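Local coordinates for protein glutathione S-transferase omega-like 2 (Saccharomyces cerevisiae, PDB 5LKB) that acts as a glutathione-dependent thiol transferase and reductase of dehydroascorbate and dimethylarsinic acid, and as a Xi-class enzyme reacts with glutathionyl-(hydro)quinones, at residues A[12-16]-A[221-225]. Residue numbers count along the deposited sequence, not the author numbering.
Sequences AFKRQ and NGVYK
Residues 12-16 run extended, with no regular secondary structure, past residues 221-225, on the short helix 222-227. Phe-13 lies opposite Lys-225 (CA to CA 5.3 Å), while the CA atoms of Arg-15 and Asn-221 are 8.3 Å apart. Because the extended chain alternates, Phe-13 and Arg-15 both send CB toward 221-225 and Lys-14 turns away. Arg-15 reaches across with chi1 and chi2 both t, chi3 m (-62°) and chi4 -83°, which brings its guanidinium edge onto the amide of Asn-221 (chi1 t): Arg-15 NE donates to Asn-221 OD1 at 2.9 Å, and Arg-15 NH2 to the same OD1 at 3.1 Å. The same edge carries Arg-15 NH2 over one face of the Tyr-224 ring (chi1 m), 3.4 Å from Tyr-224 CD2, an edge-on cation-pi contact with Arg-15 CZ 4.9 Å from the ring centroid, 16° off the ring normal. Phe-13 (t, chi2 65°) turns its ring edge to the Asn-221 carbonyl, Phe-13 CE2 3.6 Å from Asn-221 OD1 and 3.9 Å from Tyr-224 CB, with Phe-13 CD2 4.2 Å from Lys-225 CG; Phe-228 meets this ring edge-to-face. Two waters bridge the segments: one between backbones, Phe-13 N to Lys-225 O (2.8 Å each); the other from Phe-13 O and Arg-15 N to Asn-221 ND2 (2.9 Å each). Lys-225 (m, t, m, t) leads away to the Asp-217 carbonyl; Tyr-224 OH bonds Tyr-346. Arg-15 binds glutathione, and the Tyr-224 side chain lies about 6 Å from that of the nucleophile Cys-46, so the N-terminal loop meets the helical C-terminal domain at the glutathione site of this GST-fold enzyme.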
ATOM      1  N   ALA A  12     -16.906   0.473  13.767  1.00 24.81           N
ATOM      2  CA  ALA A  12     -17.249   1.208  12.565  1.00 23.93           C
ATOM      3  C   ALA A  12     -17.118   2.718  12.784  1.00 25.86           C
ATOM      4  O   ALA A  12     -17.265   3.236  13.899  1.00 26.73           O
ATOM      5  CB  ALA A  12     -18.673   0.837  12.114  1.00 23.47           C
ATOM      6  N   PHE A  13     -16.805   3.415  11.694  1.00 20.20           N
ATOM      7  CA  PHE A  13     -16.677   4.866  11.681  1.00 25.00           C
ATOM      8  C   PHE A  13     -18.010   5.476  11.283  1.00 20.54           C
ATOM      9  O   PHE A  13     -18.568   5.139  10.223  1.00 19.17           O
ATOM     10  CB  PHE A  13     -15.636   5.283  10.649  1.00 18.24           C
ATOM     11  CG  PHE A  13     -15.656   6.750  10.342  1.00 18.09           C
ATOM     12  CD1 PHE A  13     -15.333   7.655  11.312  1.00 22.94           C
ATOM     13  CD2 PHE A  13     -15.974   7.197   9.109  1.00 18.08           C
ATOM     14  CE1 PHE A  13     -15.339   8.992  11.043  1.00 24.96           C
ATOM     15  CE2 PHE A  13     -16.011   8.553   8.842  1.00 20.29           C
ATOM     16  CZ  PHE A  13     -15.682   9.437   9.799  1.00 23.04           C
ATOM     17  N   LYS A  14     -18.533   6.362  12.150  1.00 20.36           N
ATOM     18  CA  LYS A  14     -19.841   7.006  11.951  1.00 24.56           C
ATOM     19  C   LYS A  14     -19.575   8.505  11.864  1.00 21.57           C
ATOM     20  O   LYS A  14     -19.354   9.167  12.878  1.00 25.48           O
ATOM     21  CB  LYS A  14     -20.757   6.657  13.123  1.00 24.57           C
ATOM     22  N   ARG A  15     -19.525   9.025  10.641  1.00 20.64           N
ATOM     23  CA  ARG A  15     -19.264  10.440  10.441  1.00 20.57           C
ATOM     24  C   ARG A  15     -20.399  11.240  11.095  1.00 21.81           C
ATOM     25  O   ARG A  15     -21.574  10.923  10.901  1.00 22.33           O
ATOM     26  CB  ARG A  15     -19.166  10.752   8.952  1.00 20.18           C
ATOM     27  CG  ARG A  15     -18.905  12.197   8.615  1.00 20.02           C
ATOM     28  CD  ARG A  15     -18.648  12.423   7.141  1.00 19.58           C
ATOM     29  NE  ARG A  15     -17.457  11.701   6.703  1.00 20.02           N
ATOM     30  CZ  ARG A  15     -16.226  12.117   6.836  1.00 18.83           C
ATOM     31  NH1 ARG A  15     -15.946  13.277   7.413  1.00 19.41           N
ATOM     32  NH2 ARG A  15     -15.233  11.308   6.409  1.00 18.11           N
ATOM     33  N   GLN A  16     -20.020  12.270  11.844  1.00 20.55           N
ATOM     34  CA  GLN A  16     -21.008  13.160  12.467  1.00 21.47           C
ATOM     35  C   GLN A  16     -21.736  13.992  11.421  1.00 24.50           C
ATOM     36  O   GLN A  16     -21.193  14.350  10.375  1.00 21.37           O
ATOM     37  CB  GLN A  16     -20.295  14.088  13.436  1.00 19.33           C
ATOM     38  CG  GLN A  16     -19.471  15.245  12.810  1.00 27.92           C
ATOM     39  CD  GLN A  16     -18.748  16.109  13.855  1.00 32.49           C
ATOM     40  OE1 GLN A  16     -18.452  15.648  14.973  1.00 29.20           O
ATOM     41  NE2 GLN A  16     -18.454  17.371  13.494  1.00 31.37           N
ATOM     42  N   ASN A 221     -17.015   8.815   1.376  1.00 15.15           N
ATOM     43  CA  ASN A 221     -16.981   8.309   2.734  1.00 13.95           C
ATOM     44  C   ASN A 221     -16.601   6.828   2.787  1.00 13.87           C
ATOM     45  O   ASN A 221     -16.171   6.366   3.840  1.00 14.99           O
ATOM     46  CB  ASN A 221     -18.343   8.528   3.442  1.00 17.54           C
ATOM     47  CG  ASN A 221     -18.204   8.535   4.922  1.00 16.09           C
ATOM     48  OD1 ASN A 221     -17.278   9.107   5.526  1.00 16.67           O
ATOM     49  ND2 ASN A 221     -19.163   7.896   5.590  1.00 17.07           N
ATOM     50  N   GLY A 222     -16.735   6.114   1.664  1.00 14.85           N
ATOM     51  CA  GLY A 222     -16.395   4.695   1.677  1.00 16.06           C
ATOM     52  C   GLY A 222     -14.941   4.447   2.045  1.00 15.56           C
ATOM     53  O   GLY A 222     -14.642   3.547   2.822  1.00 15.68           O
ATOM     54  N   VAL A 223     -14.034   5.289   1.524  1.00 15.35           N
ATOM     55  CA  VAL A 223     -12.617   5.082   1.888  1.00 13.23           C
ATOM     56  C   VAL A 223     -12.373   5.314   3.362  1.00 13.64           C
ATOM     57  O   VAL A 223     -11.536   4.649   3.962  1.00 13.51           O
ATOM     58  CB  VAL A 223     -11.655   5.913   1.041  1.00 14.27           C
ATOM     59  CG1 VAL A 223     -11.793   5.557  -0.434  1.00 14.30           C
ATOM     60  CG2 VAL A 223     -11.845   7.448   1.237  1.00 14.10           C
ATOM     61  N   TYR A 224     -13.138   6.219   4.026  1.00 16.29           N
ATOM     62  CA  TYR A 224     -12.971   6.493   5.444  1.00 13.57           C
ATOM     63  C   TYR A 224     -13.583   5.395   6.315  1.00 12.69           C
ATOM     64  O   TYR A 224     -12.977   4.986   7.302  1.00 15.67           O
ATOM     65  CB  TYR A 224     -13.633   7.817   5.804  1.00 14.18           C
ATOM     66  CG  TYR A 224     -12.825   9.026   5.387  1.00 14.18           C
ATOM     67  CD1 TYR A 224     -11.825   9.503   6.184  1.00 13.82           C
ATOM     68  CD2 TYR A 224     -13.127   9.717   4.252  1.00 17.52           C
ATOM     69  CE1 TYR A 224     -11.082  10.630   5.847  1.00 16.74           C
ATOM     70  CE2 TYR A 224     -12.362  10.845   3.858  1.00 15.90           C
ATOM     71  CZ  TYR A 224     -11.373  11.327   4.706  1.00 16.10           C
ATOM     72  OH  TYR A 224     -10.616  12.477   4.395  1.00 17.95           O
ATOM     73  N   LYS A 225     -14.774   4.901   5.929  1.00 14.95           N
ATOM     74  CA  LYS A 225     -15.334   3.735   6.633  1.00 15.49           C
ATOM     75  C   LYS A 225     -14.405   2.517   6.538  1.00 15.34           C
ATOM     76  O   LYS A 225     -14.322   1.721   7.486  1.00 16.29           O
ATOM     77  CB  LYS A 225     -16.733   3.446   6.082  1.00 17.78           C
ATOM     78  CG  LYS A 225     -17.768   4.559   6.385  1.00 17.76           C
ATOM     79  CD  LYS A 225     -19.173   4.187   5.931  1.00 16.53           C
ATOM     80  CE  LYS A 225     -19.264   4.192   4.450  1.00 17.85           C
ATOM     81  NZ  LYS A 225     -20.661   3.962   3.970  1.00 20.91           N
TER
HETATM   82  O   HOH W   1     -16.414   1.951   9.336  1.00 17.41           O
HETATM   83  O   HOH W   2     -19.675   7.154   8.391  1.00 20.92           O